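Local coordinates for mandelate racemase/muconate lactonizing protein (Alicyclobacillus acidocaldarius LAA1, PDB 3QLD) that belongs to the enolase superfamily, pairing an N-terminal capping domain with a barrel domain, and is likely an enzyme whose particular role is not established, at residues 125-130 / 309-314; 133-138 / 317-322; 340-343 / 347-350. All coordinates share one frame; numbering follows the deposited sequence.

Contact 1 of 3, residues 125-130 / 309-314; sequences QPLVGL and GLIAAA
Val128 and Ile311 face each other where the short helix 127-130 meets the C-terminal part of helix 303-313, with the CA atoms of the two residues 5.5 Å apart. All the contacts across this interface are apolar. CG2 of Ile311 fits against the backbone end of Val128, lying 3.8 Å from Val128 CA and equally far from Val128 CB. The other branch of Ile311 runs on to its tip: with chi2 extended at 165°, CD1 of Ile311 comes 4.2 Å from CD2 of Leu127, and the Leu127 and Ile311 side chains meet nearly at right angles. The third pair lies three residues further along, at Ala314, where CG2 of Val128 touches CB of Ala314 at 3.6 Å. Val128 therefore meets Ile311 through its CB and Ala314 through its CG2.

Within the segments, backbone bonds hold the shapes. Leu130 N donates to Pro126 O at 3.2 Å, and Pro126 occupies the N-cap position of the short helix.

The short helix comes directly after helix 105-123. Leu127 also packs on Trp116 and Ala120 of that helix, and its backbone is hydrogen-bonded to Cys353. On the other segment, Leu310 leans on Val138 of strand 137-144. In the chain that follows strand 347-349, Val128 touches Gln352 and Ala314 touches Val350.

Contact 2 of 3, residues 133-138 / 317-322; sequences GGRDRV and LMRYAT
Arg135 lays its guanidinium over the carbonyl oxygen of Met318, a selenomethionine. Met318 O stands 3.4 Å above the guanidinium plane, over its centre, with Arg135 CZ as the nearest atom. Coming from above, the oxygen is poorly placed for the N-H groups, and although Arg135 NH2 lies 3.5 Å from Met318 O the angle is too poor for a hydrogen bond. It is probably a favourable approach of the carbonyl oxygen to the cation all the same. At the edge of the same group stands a second arginine: NH2 of Arg135 is 3.4 Å from NH1 of Arg319, donor against donor, with the two planes 42° apart. Two like charges this close would be expected to repel, and the nearby carbonyl may offset part of that. Arg319 gets there by folding back: its CB sets off away from segment 133-138, and bends at chi2 (-63°) and chi3 (-70°) return its end.

Deeper in, the contact turns apolar, CG2 of Val138 meeting CG2 of Thr322 at 3.9 Å. Val138 belongs to strand 137-144, the first strand of the modified TIM barrel, (beta/alpha)7beta, of the enolase superfamily, and the loop 317-322 passes beside it after helix 303-313.

Further out, Met318 is the central residue of an inverse gamma turn, and its side chain leads away to Ala294, Val296 and Leu284. Thr322 OG1 is hydrogen-bonded to Val296 O and to Leu324 N, which ties the loop to strand 293-296. The backbone of Thr322 also bonds to Glu139 and Ser141 of strand 137-144.

Contact 3 of 3, residues 340-343 / 347-350; sequences IAFV and VIQV
The Phe342 ring carries the carbonyl oxygen of Val347 at its edge, near the ring plane, with Phe342 CD1 3.3 Å from Val347 O. Ile348 comes to the same ring obliquely, its CG1 4.0 Å from Phe342 CD1. Beyond the segments, Phe165 makes an edge-to-face pair with Phe342.

The same oxygen of Val347 is engaged twice more. Val343 N donates a hydrogen bond to it at 2.8 Å, though the bond is bent, with 137° at the hydrogen and the donor tilted 26° from the carbonyl plane. Phe342 CA lies 3.1 Å from Val347 O in a CA-H...O contact, so this carbonyl gathers the backbone of 342-343 around itself.

Val343 CG1, set between its backbone N and carbonyl carbon (chi1 60°), turns onto the strand: it touches Val347 CG1 at 3.9 Å and reaches Gln349 N at 3.5 Å. Nearer the start of the first segment, Ile340 and Ile348 cross at about a right angle, Ile340 CG2 against Ile348 CD1 at 4.0 Å.

After the loop 340-343 the chain turns back within three residues to enter strand 347-349. That strand is bonded through Ile348 to Val138 and runs antiparallel to strand 137-144, on which Ile348 also packs through Val140. Ile340 packs against Arg306, Val307 and Leu310 of helix 303-313.

In the fold
From the N terminus, the chain runs from helix 105-123 into the short helix of contact 1, then strand 137-144 of contact 2. It goes round the barrel for nearly 180 residues before helix 303-313 closes contact 1, and the following loop closes contact 2. These two cross, their segments alternating along the chain, and a probable bond from Val128 O to Gly133 N links them. Contact 3 comes afterwards, in series, closing a loop of three residues. Strand 347-349 lies beside strand 137-144, so contacts 2 and 3 share one sheet, and Leu310 of contact 1 packs on Ile340 and Ile348.

Contact 1 of 3, residues 125-130 / 309-314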
loop_
_atom_site.group_PDB
_atom_site.type_symbol
_atom_site.label_atom_id
_atom_site.label_comp_id
_atom_site.label_asym_id
_atom_site.label_seq_id
_atom_site.Cartn_x
_atom_site.Cartn_y
_atom_site.Cartn_z
ATOM N N GLN A 125 -27.239 -21.570 -4.029
ATOM C CA GLN A 125 -27.776 -20.418 -4.752
ATOM C C GLN A 125 -26.728 -19.862 -5.693
ATOM O O GLN A 125 -25.556 -19.813 -5.320
ATOM C CB GLN A 125 -28.165 -19.340 -3.746
ATOM C CG GLN A 125 -29.331 -19.755 -2.859
ATOM C CD GLN A 125 -30.090 -18.570 -2.290
ATOM O OE1 GLN A 125 -29.506 -17.530 -1.989
ATOM N NE2 GLN A 125 -31.405 -18.720 -2.153
ATOM N N PRO A 126 -27.123 -19.490 -6.928
ATOM C CA PRO A 126 -26.197 -18.815 -7.814
ATOM C C PRO A 126 -25.499 -17.623 -7.117
ATOM O O PRO A 126 -26.157 -16.745 -6.525
ATOM C CB PRO A 126 -27.094 -18.335 -8.958
ATOM C CG PRO A 126 -28.173 -19.464 -9.081
ATOM C CD PRO A 126 -28.358 -19.934 -7.625
ATOM N N LEU A 127 -24.166 -17.627 -7.142
ATOM C CA LEU A 127 -23.378 -16.516 -6.563
ATOM C C LEU A 127 -23.770 -15.175 -7.159
ATOM O O LEU A 127 -23.958 -14.220 -6.424
ATOM C CB LEU A 127 -21.853 -16.764 -6.694
ATOM C CG LEU A 127 -20.947 -15.633 -6.131
ATOM C CD1 LEU A 127 -21.232 -15.311 -4.637
ATOM C CD2 LEU A 127 -19.520 -16.075 -6.258
ATOM N N VAL A 128 -23.949 -15.104 -8.479
ATOM C CA VAL A 128 -24.363 -13.834 -9.098
ATOM C C VAL A 128 -25.714 -13.160 -8.589
ATOM O O VAL A 128 -25.774 -11.943 -8.308
ATOM C CB VAL A 128 -24.273 -13.905 -10.625
ATOM C CG1 VAL A 128 -25.381 -14.819 -11.201
ATOM C CG2 VAL A 128 -24.386 -12.498 -11.222
ATOM N N GLY A 129 -26.756 -13.976 -8.392
ATOM C CA GLY A 129 -28.027 -13.505 -7.811
ATOM C C GLY A 129 -27.812 -13.096 -6.370
ATOM O O GLY A 129 -28.494 -12.189 -5.827
ATOM N N LEU A 130 -26.860 -13.755 -5.730
ATOM C CA LEU A 130 -26.580 -13.442 -4.338
ATOM C C LEU A 130 -26.053 -12.020 -4.191
ATOM O O LEU A 130 -26.370 -11.341 -3.214
ATOM C CB LEU A 130 -25.600 -14.453 -3.749
ATOM C CG LEU A 130 -26.177 -15.788 -3.279
ATOM C CD1 LEU A 130 -25.309 -16.257 -2.172
ATOM C CD2 LEU A 130 -27.621 -15.674 -2.769
ATOM N N GLY A 309 -14.782 -12.603 -11.718
ATOM C CA GLY A 309 -14.685 -11.312 -12.364
ATOM C C GLY A 309 -15.848 -11.184 -13.359
ATOM O O GLY A 309 -16.442 -10.145 -13.486
ATOM N N LEU A 310 -16.159 -12.252 -14.088
ATOM C CA LEU A 310 -17.426 -12.218 -14.879
ATOM C C LEU A 310 -18.711 -12.082 -14.048
ATOM O O LEU A 310 -19.610 -11.399 -14.456
ATOM C CB LEU A 310 -17.475 -13.412 -15.812
ATOM C CG LEU A 310 -16.319 -13.500 -16.826
ATOM C CD1 LEU A 310 -15.993 -14.953 -17.278
ATOM C CD2 LEU A 310 -16.497 -12.658 -18.116
ATOM N N ILE A 311 -18.801 -12.701 -12.878
ATOM C CA ILE A 311 -19.920 -12.472 -11.975
ATOM C C ILE A 311 -20.030 -10.999 -11.524
ATOM O O ILE A 311 -21.084 -10.431 -11.558
ATOM C CB ILE A 311 -19.854 -13.441 -10.800
ATOM C CG1 ILE A 311 -20.147 -14.863 -11.328
ATOM C CG2 ILE A 311 -20.705 -12.979 -9.621
ATOM C CD1 ILE A 311 -19.780 -15.983 -10.407
ATOM N N ALA A 312 -18.937 -10.378 -11.084
ATOM C CA ALA A 312 -18.977 -8.922 -10.845
ATOM C C ALA A 312 -19.401 -8.108 -12.123
ATOM O O ALA A 312 -20.105 -7.086 -12.037
ATOM C CB ALA A 312 -17.606 -8.446 -10.343
ATOM N N ALA A 313 -18.952 -8.515 -13.290
ATOM C CA ALA A 313 -19.325 -7.780 -14.516
ATOM C C ALA A 313 -20.812 -7.833 -14.875
ATOM O O ALA A 313 -21.248 -7.086 -15.744
ATOM C CB ALA A 313 -18.547 -8.262 -15.646
ATOM N N ALA A 314 -21.550 -8.690 -14.183
ATOM C CA ALA A 314 -23.013 -8.784 -14.279
ATOM C C ALA A 314 -23.748 -7.654 -13.503
ATOM O O ALA A 314 -24.974 -7.450 -13.637
ATOM C CB ALA A 314 -23.441 -10.141 -13.740
#

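Contact 2 of 3, residues 133-138 / 317-322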
loop_
_atom_site.group_PDB
_atom_site.type_symbol
_atom_site.label_atom_id
_atom_site.label_comp_id
_atom_site.label_asym_id
_atom_site.label_seq_id
_atom_site.Cartn_x
_atom_site.Cartn_y
_atom_site.Cartn_z
ATOM N N GLY A 133 -26.499 -9.393 -9.342
ATOM C CA GLY A 133 -26.046 -9.228 -10.716
ATOM C C GLY A 133 -27.119 -9.729 -11.642
ATOM O O GLY A 133 -27.463 -10.928 -11.604
ATOM N N GLY A 134 -27.625 -8.820 -12.474
ATOM C CA GLY A 134 -28.787 -9.083 -13.309
ATOM C C GLY A 134 -28.430 -9.492 -14.714
ATOM O O GLY A 134 -28.992 -10.456 -15.232
ATOM N N ARG A 135 -27.510 -8.779 -15.353
ATOM C CA ARG A 135 -27.157 -9.079 -16.749
ATOM C C ARG A 135 -26.888 -10.588 -16.947
ATOM O O ARG A 135 -26.298 -11.245 -16.085
ATOM C CB ARG A 135 -25.946 -8.253 -17.143
ATOM C CG ARG A 135 -25.948 -6.958 -16.395
ATOM C CD ARG A 135 -24.644 -6.206 -16.408
ATOM N NE ARG A 135 -24.867 -4.882 -16.969
ATOM C CZ ARG A 135 -24.706 -4.614 -18.262
ATOM N NH1 ARG A 135 -24.298 -5.585 -19.083
ATOM N NH2 ARG A 135 -24.923 -3.386 -18.733
ATOM N N ASP A 136 -27.330 -11.149 -18.072
ATOM C CA ASP A 136 -27.162 -12.579 -18.286
ATOM C C ASP A 136 -25.935 -12.851 -19.111
ATOM O O ASP A 136 -25.365 -13.923 -19.039
ATOM C CB ASP A 136 -28.414 -13.177 -18.958
ATOM C CG ASP A 136 -29.496 -13.517 -17.941
ATOM O OD1 ASP A 136 -29.300 -14.540 -17.231
ATOM O OD2 ASP A 136 -30.513 -12.771 -17.849
ATOM N N ARG A 137 -25.538 -11.847 -19.891
ATOM C CA ARG A 137 -24.348 -11.882 -20.737
ATOM C C ARG A 137 -23.580 -10.555 -20.638
ATOM O O ARG A 137 -24.153 -9.527 -20.221
ATOM C CB ARG A 137 -24.733 -12.072 -22.178
ATOM C CG ARG A 137 -25.439 -13.350 -22.405
ATOM C CD ARG A 137 -25.875 -13.446 -23.865
ATOM N NE ARG A 137 -26.461 -14.766 -24.079
ATOM C CZ ARG A 137 -26.405 -15.454 -25.224
ATOM N NH1 ARG A 137 -25.788 -14.948 -26.294
ATOM N NH2 ARG A 137 -26.976 -16.663 -25.287
ATOM N N VAL A 138 -22.299 -10.603 -21.003
ATOM C CA VAL A 138 -21.438 -9.417 -20.993
ATOM C C VAL A 138 -20.614 -9.375 -22.261
ATOM O O VAL A 138 -20.205 -10.434 -22.787
ATOM C CB VAL A 138 -20.528 -9.367 -19.729
ATOM C CG1 VAL A 138 -21.398 -9.403 -18.407
ATOM C CG2 VAL A 138 -19.589 -10.550 -19.744
ATOM N N LEU A 317 -24.292 -1.374 -12.807
ATOM C CA LEU A 317 -23.514 -0.227 -13.347
ATOM C C LEU A 317 -22.369 -0.591 -14.290
ATOM O O LEU A 317 -21.715 0.300 -14.896
ATOM C CB LEU A 317 -23.026 0.699 -12.229
ATOM C CG LEU A 317 -22.316 2.022 -12.621
ATOM C CD1 LEU A 317 -23.293 3.214 -12.885
ATOM C CD2 LEU A 317 -21.374 2.418 -11.523
HETATM N N MSE A 318 -22.101 -1.885 -14.435
HETATM C CA MSE A 318 -21.053 -2.341 -15.320
HETATM C C MSE A 318 -21.452 -2.176 -16.752
HETATM O O MSE A 318 -21.686 -3.172 -17.438
HETATM C CB MSE A 318 -20.700 -3.797 -15.038
HETATM C CG MSE A 318 -20.324 -4.002 -13.611
HETATM SE SE MSE A 318 -18.607 -3.048 -13.240
HETATM C CE MSE A 318 -18.082 -4.315 -11.821
ATOM N N ARG A 319 -21.467 -0.927 -17.214
ATOM C CA ARG A 319 -22.081 -0.536 -18.498
ATOM C C ARG A 319 -21.207 -0.740 -19.739
ATOM O O ARG A 319 -21.718 -0.809 -20.877
ATOM C CB ARG A 319 -22.555 0.941 -18.430
ATOM C CG ARG A 319 -23.917 1.201 -17.660
ATOM C CD ARG A 319 -25.122 0.494 -18.331
ATOM N NE ARG A 319 -25.495 1.104 -19.620
ATOM C CZ ARG A 319 -26.066 0.462 -20.647
ATOM N NH1 ARG A 319 -26.333 -0.844 -20.570
ATOM N NH2 ARG A 319 -26.359 1.136 -21.765
ATOM N N TYR A 320 -19.892 -0.835 -19.549
ATOM C CA TYR A 320 -19.003 -1.106 -20.672
ATOM C C TYR A 320 -18.502 -2.561 -20.598
ATOM O O TYR A 320 -18.707 -3.275 -19.568
ATOM C CB TYR A 320 -17.810 -0.135 -20.720
ATOM C CG TYR A 320 -18.184 1.359 -20.764
ATOM C CD1 TYR A 320 -19.375 1.804 -21.378
ATOM C CD2 TYR A 320 -17.314 2.336 -20.216
ATOM C CE1 TYR A 320 -19.709 3.183 -21.434
ATOM C CE2 TYR A 320 -17.634 3.707 -20.274
ATOM C CZ TYR A 320 -18.829 4.120 -20.886
ATOM O OH TYR A 320 -19.131 5.475 -20.932
ATOM N N ALA A 321 -17.882 -2.949 -21.702
ATOM C CA ALA A 321 -17.347 -4.268 -21.972
ATOM C C ALA A 321 -16.261 -4.576 -20.963
ATOM O O ALA A 321 -15.549 -3.655 -20.484
ATOM C CB ALA A 321 -16.718 -4.294 -23.373
ATOM N N THR A 322 -16.128 -5.879 -20.689
ATOM C CA THR A 322 -15.039 -6.426 -19.861
ATOM C C THR A 322 -13.779 -6.746 -20.637
ATOM O O THR A 322 -13.813 -7.015 -21.858
ATOM C CB THR A 322 -15.540 -7.614 -18.961
ATOM O OG1 THR A 322 -14.464 -8.059 -18.092
ATOM C CG2 THR A 322 -16.055 -8.833 -19.849
#

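Contact 3 of 3, residues 340-343 / 347-350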
loop_
_atom_site.group_PDB
_atom_site.type_symbol
_atom_site.label_atom_id
_atom_site.label_comp_id
_atom_site.label_asym_id
_atom_site.label_seq_id
_atom_site.Cartn_x
_atom_site.Cartn_y
_atom_site.Cartn_z
ATOM N N ILE A 340 -13.453 -21.188 -19.968
ATOM C CA ILE A 340 -14.354 -20.070 -20.201
ATOM C C ILE A 340 -14.289 -19.676 -21.686
ATOM O O ILE A 340 -13.226 -19.509 -22.231
ATOM C CB ILE A 340 -14.061 -18.852 -19.237
ATOM C CG1 ILE A 340 -14.244 -19.237 -17.744
ATOM C CG2 ILE A 340 -14.866 -17.596 -19.638
ATOM C CD1 ILE A 340 -15.647 -19.636 -17.322
ATOM N N ALA A 341 -15.437 -19.607 -22.355
ATOM C CA ALA A 341 -15.442 -19.372 -23.812
ATOM C C ALA A 341 -16.551 -18.411 -24.203
ATOM O O ALA A 341 -17.460 -18.206 -23.440
ATOM C CB ALA A 341 -15.601 -20.715 -24.600
ATOM N N PHE A 342 -16.472 -17.845 -25.402
ATOM C CA PHE A 342 -17.571 -17.065 -25.934
ATOM C C PHE A 342 -18.852 -17.911 -26.011
ATOM O O PHE A 342 -18.788 -19.078 -26.434
ATOM C CB PHE A 342 -17.214 -16.607 -27.347
ATOM C CG PHE A 342 -16.221 -15.460 -27.421
ATOM C CD1 PHE A 342 -16.317 -14.345 -26.572
ATOM C CD2 PHE A 342 -15.212 -15.472 -28.391
ATOM C CE1 PHE A 342 -15.415 -13.265 -26.679
ATOM C CE2 PHE A 342 -14.303 -14.412 -28.502
ATOM C CZ PHE A 342 -14.411 -13.290 -27.652
ATOM N N VAL A 343 -19.981 -17.361 -25.563
ATOM C CA VAL A 343 -21.299 -17.939 -25.881
ATOM C C VAL A 343 -21.778 -17.548 -27.322
ATOM O O VAL A 343 -22.529 -18.296 -27.984
ATOM C CB VAL A 343 -22.370 -17.578 -24.800
ATOM C CG1 VAL A 343 -22.580 -16.073 -24.665
ATOM C CG2 VAL A 343 -23.688 -18.278 -25.080
ATOM N N VAL A 347 -18.960 -12.268 -26.773
ATOM C CA VAL A 347 -19.887 -12.295 -25.649
ATOM C C VAL A 347 -19.656 -13.506 -24.757
ATOM O O VAL A 347 -19.375 -14.601 -25.251
ATOM C CB VAL A 347 -21.363 -12.335 -26.117
ATOM C CG1 VAL A 347 -22.314 -12.185 -24.914
ATOM C CG2 VAL A 347 -21.641 -11.269 -27.169
ATOM N N ILE A 348 -19.820 -13.331 -23.446
ATOM C CA ILE A 348 -19.614 -14.442 -22.562
ATOM C C ILE A 348 -20.819 -14.532 -21.659
ATOM O O ILE A 348 -21.383 -13.510 -21.239
ATOM C CB ILE A 348 -18.257 -14.318 -21.716
ATOM C CG1 ILE A 348 -17.062 -14.426 -22.623
ATOM C CG2 ILE A 348 -18.151 -15.418 -20.685
ATOM C CD1 ILE A 348 -15.586 -14.395 -21.932
ATOM N N GLN A 349 -21.248 -15.765 -21.406
ATOM C CA GLN A 349 -22.377 -15.972 -20.548
ATOM C C GLN A 349 -21.834 -15.733 -19.165
ATOM O O GLN A 349 -20.781 -16.288 -18.807
ATOM C CB GLN A 349 -22.896 -17.409 -20.652
ATOM C CG GLN A 349 -24.219 -17.695 -19.892
ATOM C CD GLN A 349 -25.452 -17.230 -20.690
ATOM O OE1 GLN A 349 -26.498 -16.898 -20.124
ATOM N NE2 GLN A 349 -25.316 -17.198 -22.025
ATOM N N VAL A 350 -22.580 -14.967 -18.389
ATOM C CA VAL A 350 -22.363 -14.846 -16.967
ATOM C C VAL A 350 -22.561 -16.170 -16.234
ATOM O O VAL A 350 -23.631 -16.741 -16.305
ATOM C CB VAL A 350 -23.301 -13.755 -16.413
ATOM C CG1 VAL A 350 -23.305 -13.696 -14.873
ATOM C CG2 VAL A 350 -22.945 -12.417 -17.009
#